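Local coordinates for glucose-binding protein (Thermus thermophilus HB27, PDB 2B3F) that binds glucose or galactose and probably delivers the sugar to a binding-protein-dependent transport system as its extracellular solute-binding component, at residues A[257-263]-A[327-332]; A[279-283]-A[295-299]. All coordinates share one frame. Numbering follows the deposited sequence.

Interaction 1. Residues A[257-263]-A[327-332]; sequences PGTDFAW and NAYGQS
An edge-to-face aromatic pair forms the apolar centre where an edge strand meets the first turn of a helix. Trp263 (chi1 56°, p; chi2 92°), in the strand begun by Ala262, presents an indole face to the edge of Tyr329 (chi1 179°, t; chi2 74°). The indole five-membered ring and the Tyr329 ring have centroids 4.8 Å apart and planes at 85°, with Trp263 CD2 3.5 Å from Tyr329 CD1. Tyr329 CB adds a CH-pi contact, 4.1 Å from the centroid of the indole six-membered ring. Farther out, Pro257 sets its ring against the helix start: its CB lies 4.2 Å from Ala328 CB and its CG 3.8 Å from Asn327 CG, at the closest backbone approach, Pro257 to Ala328, CA atoms 6.1 Å apart. Between proline and tryptophan the chain doubles back, Gly258 N bonding Phe261 O at 2.7 Å; Gly258 adopts phi 99°, where a CB would jam against the preceding carbonyl.

At the polar edge Asn327 is the N-cap, its OD1 accepting from Gly330 N at 3.0 Å, and Trp263 NE1 gives a weak hydrogen bond to Ser332 OG at 3.2 Å. Tyr329 OH is bonded to Asp243, outside both segments. The chemistry implies that the edge strand and the helix N-terminus are joined chiefly by edge-to-face and CH-pi packing, with one weak hydrogen bond at the rim.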
loop_
_atom_site.group_PDB
_atom_site.type_symbol
_atom_site.label_atom_id
_atom_site.label_comp_id
_atom_site.label_asym_id
_atom_site.label_seq_id
_atom_site.Cartn_x
_atom_site.Cartn_y
_atom_site.Cartn_z
ATOM N N PRO A 257 18.335 2.596 -9.695
ATOM C CA PRO A 257 17.217 1.905 -10.323
ATOM C C PRO A 257 17.539 1.437 -11.732
ATOM O O PRO A 257 18.135 2.192 -12.513
ATOM C CB PRO A 257 16.095 2.953 -10.353
ATOM C CG PRO A 257 16.693 4.228 -9.954
ATOM C CD PRO A 257 18.009 3.986 -9.321
ATOM N N GLY A 258 17.175 0.195 -12.032
ATOM C CA GLY A 258 17.323 -0.357 -13.375
ATOM C C GLY A 258 18.555 -1.225 -13.556
ATOM O O GLY A 258 18.515 -2.206 -14.298
ATOM N N THR A 259 19.643 -0.869 -12.882
ATOM C CA THR A 259 20.881 -1.625 -12.946
ATOM C C THR A 259 21.167 -2.392 -11.657
ATOM O O THR A 259 21.438 -3.583 -11.721
ATOM C CB THR A 259 22.082 -0.718 -13.314
ATOM O OG1 THR A 259 22.124 0.431 -12.463
ATOM C CG2 THR A 259 21.954 -0.253 -14.755
ATOM N N ASP A 260 21.113 -1.730 -10.498
ATOM C CA ASP A 260 21.345 -2.423 -9.211
ATOM C C ASP A 260 20.109 -3.204 -8.744
ATOM O O ASP A 260 20.228 -4.119 -7.933
ATOM C CB ASP A 260 21.748 -1.453 -8.105
ATOM C CG ASP A 260 23.120 -0.829 -8.323
ATOM O OD1 ASP A 260 23.956 -1.457 -9.005
ATOM O OD2 ASP A 260 23.362 0.276 -7.783
ATOM N N PHE A 261 18.931 -2.798 -9.205
ATOM C CA PHE A 261 17.694 -3.546 -9.005
ATOM C C PHE A 261 16.753 -3.223 -10.140
ATOM O O PHE A 261 16.941 -2.222 -10.838
ATOM C CB PHE A 261 17.032 -3.221 -7.648
ATOM C CG PHE A 261 16.436 -1.827 -7.551
ATOM C CD1 PHE A 261 15.099 -1.606 -7.855
ATOM C CD2 PHE A 261 17.208 -0.743 -7.129
ATOM C CE1 PHE A 261 14.536 -0.327 -7.772
ATOM C CE2 PHE A 261 16.650 0.538 -7.026
ATOM C CZ PHE A 261 15.305 0.737 -7.362
ATOM N N ALA A 262 15.748 -4.065 -10.321
ATOM C CA ALA A 262 14.758 -3.870 -11.363
ATOM C C ALA A 262 13.384 -4.314 -10.875
ATOM O O ALA A 262 13.248 -4.792 -9.751
ATOM C CB ALA A 262 15.157 -4.617 -12.629
ATOM N N TRP A 263 12.378 -4.141 -11.724
ATOM C CA TRP A 263 10.992 -4.358 -11.347
ATOM C C TRP A 263 10.158 -4.835 -12.522
ATOM O O TRP A 263 10.470 -4.562 -13.686
ATOM C CB TRP A 263 10.383 -3.068 -10.784
ATOM C CG TRP A 263 10.496 -1.928 -11.738
ATOM C CD1 TRP A 263 9.578 -1.545 -12.660
ATOM C CD2 TRP A 263 11.609 -1.038 -11.877
ATOM N NE1 TRP A 263 10.039 -0.450 -13.368
ATOM C CE2 TRP A 263 11.289 -0.125 -12.910
ATOM C CE3 TRP A 263 12.834 -0.906 -11.214
ATOM C CZ2 TRP A 263 12.163 0.897 -13.299
ATOM C CZ3 TRP A 263 13.704 0.108 -11.601
ATOM C CH2 TRP A 263 13.362 0.994 -12.637
ATOM N N ASN A 327 13.078 9.423 -10.383
ATOM C CA ASN A 327 14.060 8.522 -10.947
ATOM C C ASN A 327 13.400 7.551 -11.928
ATOM O O ASN A 327 12.207 7.658 -12.224
ATOM C CB ASN A 327 14.856 7.807 -9.815
ATOM C CG ASN A 327 14.025 6.796 -9.038
ATOM O OD1 ASN A 327 13.018 6.305 -9.525
ATOM N ND2 ASN A 327 14.458 6.484 -7.816
ATOM N N ALA A 328 14.181 6.617 -12.452
ATOM C CA ALA A 328 13.700 5.698 -13.464
ATOM C C ALA A 328 12.522 4.846 -12.976
ATOM O O ALA A 328 11.612 4.570 -13.740
ATOM C CB ALA A 328 14.830 4.825 -13.935
ATOM N N TYR A 329 12.532 4.443 -11.699
ATOM C CA TYR A 329 11.360 3.761 -11.155
ATOM C C TYR A 329 10.101 4.680 -11.170
ATOM O O TYR A 329 9.064 4.307 -11.725
ATOM C CB TYR A 329 11.556 3.125 -9.738
ATOM C CG TYR A 329 10.225 2.514 -9.399
ATOM C CD1 TYR A 329 9.818 1.342 -10.019
ATOM C CD2 TYR A 329 9.292 3.189 -8.602
ATOM C CE1 TYR A 329 8.553 0.824 -9.824
ATOM C CE2 TYR A 329 8.027 2.675 -8.407
ATOM C CZ TYR A 329 7.667 1.491 -9.038
ATOM O OH TYR A 329 6.427 0.970 -8.878
ATOM N N GLY A 330 10.206 5.853 -10.553
ATOM C CA GLY A 330 9.077 6.783 -10.456
ATOM C C GLY A 330 8.493 7.078 -11.829
ATOM O O GLY A 330 7.270 7.101 -12.000
ATOM N N GLN A 331 9.357 7.276 -12.818
ATOM C CA GLN A 331 8.895 7.579 -14.183
ATOM C C GLN A 331 8.169 6.405 -14.838
ATOM O O GLN A 331 7.169 6.602 -15.541
ATOM C CB GLN A 331 10.045 8.080 -15.059
ATOM C CG GLN A 331 10.604 9.398 -14.586
ATOM C CD GLN A 331 11.706 9.933 -15.483
ATOM O OE1 GLN A 331 12.157 9.247 -16.400
ATOM N NE2 GLN A 331 12.160 11.151 -15.209
ATOM N N SER A 332 8.639 5.186 -14.566
ATOM C CA SER A 332 7.956 3.965 -14.990
ATOM C C SER A 332 6.562 3.808 -14.364
ATOM O O SER A 332 5.587 3.482 -15.047
ATOM C CB SER A 332 8.820 2.741 -14.637
ATOM O OG SER A 332 8.243 1.553 -15.178
#

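Interaction 2. Residues A[279-283]-A[295-299]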
loop_
_atom_site.group_PDB
_atom_site.type_symbol
_atom_site.label_atom_id
_atom_site.label_comp_id
_atom_site.label_asym_id
_atom_site.label_seq_id
_atom_site.Cartn_x
_atom_site.Cartn_y
_atom_site.Cartn_z
ATOM N N SER A 279 -3.267 9.427 2.486
ATOM C CA SER A 279 -3.983 10.695 2.558
ATOM C C SER A 279 -4.025 11.204 3.997
ATOM O O SER A 279 -3.780 10.453 4.947
ATOM C CB SER A 279 -5.392 10.518 1.952
ATOM O OG SER A 279 -6.282 9.841 2.801
ATOM N N PHE A 280 -4.337 12.495 4.149
ATOM C CA PHE A 280 -4.502 13.118 5.452
ATOM C C PHE A 280 -5.825 13.868 5.476
ATOM O O PHE A 280 -6.159 14.525 4.495
ATOM C CB PHE A 280 -3.372 14.105 5.733
ATOM C CG PHE A 280 -2.053 13.438 6.034
ATOM C CD1 PHE A 280 -1.719 13.082 7.339
ATOM C CD2 PHE A 280 -1.155 13.179 5.015
ATOM C CE1 PHE A 280 -0.493 12.455 7.615
ATOM C CE2 PHE A 280 0.070 12.564 5.280
ATOM C CZ PHE A 280 0.385 12.195 6.602
ATOM N N GLY A 281 -6.523 13.791 6.604
ATOM C CA GLY A 281 -7.735 14.568 6.806
ATOM C C GLY A 281 -7.679 15.461 8.017
ATOM O O GLY A 281 -6.610 15.726 8.577
ATOM N N LEU A 282 -8.859 15.898 8.436
ATOM C CA LEU A 282 -9.002 16.842 9.524
ATOM C C LEU A 282 -9.986 16.290 10.546
ATOM O O LEU A 282 -11.197 16.416 10.379
ATOM C CB LEU A 282 -9.477 18.191 8.979
ATOM C CG LEU A 282 -9.567 19.331 10.007
ATOM C CD1 LEU A 282 -8.197 19.634 10.579
ATOM C CD2 LEU A 282 -10.129 20.580 9.361
ATOM N N PRO A 283 -9.476 15.650 11.610
ATOM C CA PRO A 283 -10.366 15.157 12.661
ATOM C C PRO A 283 -11.115 16.290 13.345
ATOM O O PRO A 283 -10.515 17.323 13.636
ATOM C CB PRO A 283 -9.403 14.495 13.666
ATOM C CG PRO A 283 -8.136 14.289 12.924
ATOM C CD PRO A 283 -8.062 15.336 11.876
ATOM N N TRP A 295 -1.309 22.185 6.794
ATOM C CA TRP A 295 -0.629 20.951 6.417
ATOM C C TRP A 295 -1.339 20.305 5.219
ATOM O O TRP A 295 -0.696 19.891 4.265
ATOM C CB TRP A 295 -0.553 19.999 7.628
ATOM C CG TRP A 295 -0.061 18.613 7.323
ATOM C CD1 TRP A 295 -0.821 17.498 7.213
ATOM C CD2 TRP A 295 1.294 18.200 7.086
ATOM N NE1 TRP A 295 -0.037 16.411 6.935
ATOM C CE2 TRP A 295 1.265 16.808 6.840
ATOM C CE3 TRP A 295 2.524 18.860 7.069
ATOM C CZ2 TRP A 295 2.419 16.067 6.592
ATOM C CZ3 TRP A 295 3.664 18.136 6.793
ATOM C CH2 TRP A 295 3.607 16.739 6.576
ATOM N N LEU A 296 -2.665 20.226 5.268
ATOM C CA LEU A 296 -3.437 19.670 4.139
ATOM C C LEU A 296 -3.162 20.418 2.831
ATOM O O LEU A 296 -3.006 19.812 1.759
ATOM C CB LEU A 296 -4.940 19.675 4.451
ATOM C CG LEU A 296 -5.394 18.890 5.681
ATOM C CD1 LEU A 296 -6.901 18.919 5.805
ATOM C CD2 LEU A 296 -4.862 17.440 5.633
ATOM N N ARG A 297 -3.090 21.750 2.914
ATOM C CA ARG A 297 -2.817 22.551 1.726
ATOM C C ARG A 297 -1.447 22.235 1.154
ATOM O O ARG A 297 -1.266 22.187 -0.063
ATOM C CB ARG A 297 -2.950 24.046 2.044
ATOM C CG ARG A 297 -4.373 24.452 2.429
ATOM C CD ARG A 297 -4.465 25.916 2.839
ATOM N NE ARG A 297 -3.877 26.740 1.783
ATOM C CZ ARG A 297 -2.940 27.672 1.953
ATOM N NH1 ARG A 297 -2.480 27.978 3.166
ATOM N NH2 ARG A 297 -2.485 28.336 0.890
ATOM N N LEU A 298 -0.481 21.980 2.038
ATOM C CA LEU A 298 0.848 21.580 1.608
ATOM C C LEU A 298 0.882 20.186 0.975
ATOM O O LEU A 298 1.429 19.989 -0.102
ATOM C CB LEU A 298 1.839 21.647 2.781
ATOM C CG LEU A 298 3.223 21.054 2.507
ATOM C CD1 LEU A 298 3.924 21.775 1.402
ATOM C CD2 LEU A 298 4.073 21.066 3.776
ATOM N N VAL A 299 0.311 19.202 1.662
ATOM C CA VAL A 299 0.380 17.826 1.134
ATOM C C VAL A 299 -0.440 17.669 -0.150
ATOM O O VAL A 299 -0.154 16.801 -0.952
ATOM C CB VAL A 299 0.007 16.730 2.194
ATOM C CG1 VAL A 299 0.852 16.892 3.467
ATOM C CG2 VAL A 299 -1.418 16.747 2.509
#
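Strand and helix here run side by side without sharing backbone bonds: residues 279-283 are extended, beginning in strand 272-280 at Ser279 and Phe280, while 295-299 form the last turn of helix 289-299, with Val299 N bonded to Trp295 O at 2.9 Å. The backbones come closest at Phe280 and Leu296, whose CA atoms are 6.8 Å apart. From the strand Phe280 points toward the helix, and Trp295, one helical turn before Val299, turns the edge of its indole to the phenyl face. The Phe280 ring and the Trp295 five-membered ring have centroids 4.9 Å apart and planes at 88°, a T-shaped stack in which Trp295 NE1 lies 3.7 Å from Phe280 CG.

Leu296 packs beside the stack, against the backbone end of Phe280, its CD2 3.7 Å from Phe280 CB and 3.4 Å from Phe280 O, and its CD1 reaches Leu282 CB at 4.2 Å. Val299 CG2 adds a looser touch, 4.4 Å from Phe280 CD2. The side chains of Phe280 and Trp295 both also touch Ile5 of strand 2-7, placing the pair in a helix-on-sheet core. Trp295 NE1 is buried with no hydrogen-bonding partner in the model, so its chemistry implies that the indole N-H is accommodated by the phenyl face.

Both contacts illustrate one principle, a tryptophan paired edge-to-face with another aromatic where a helix meets a strand, with the roles exchanged: interaction 1 offers the indole face from the strand, interaction 2 the indole edge from the helix. They belong to different sheets, the four-stranded sheet ending in strand 262-265 and the larger mixed sheet containing strand 272-280. Their centres are 29 Å apart, their nearest atoms about 16 Å, and galactose is bound between them: it lies about 12 Å from the Tyr329 side chain and about 9 Å from that of Phe280. Phe280 comes within about 4 Å of galactose-binding Trp9, side chain to side chain; Tyr329 stays about 9 Å from Lys312.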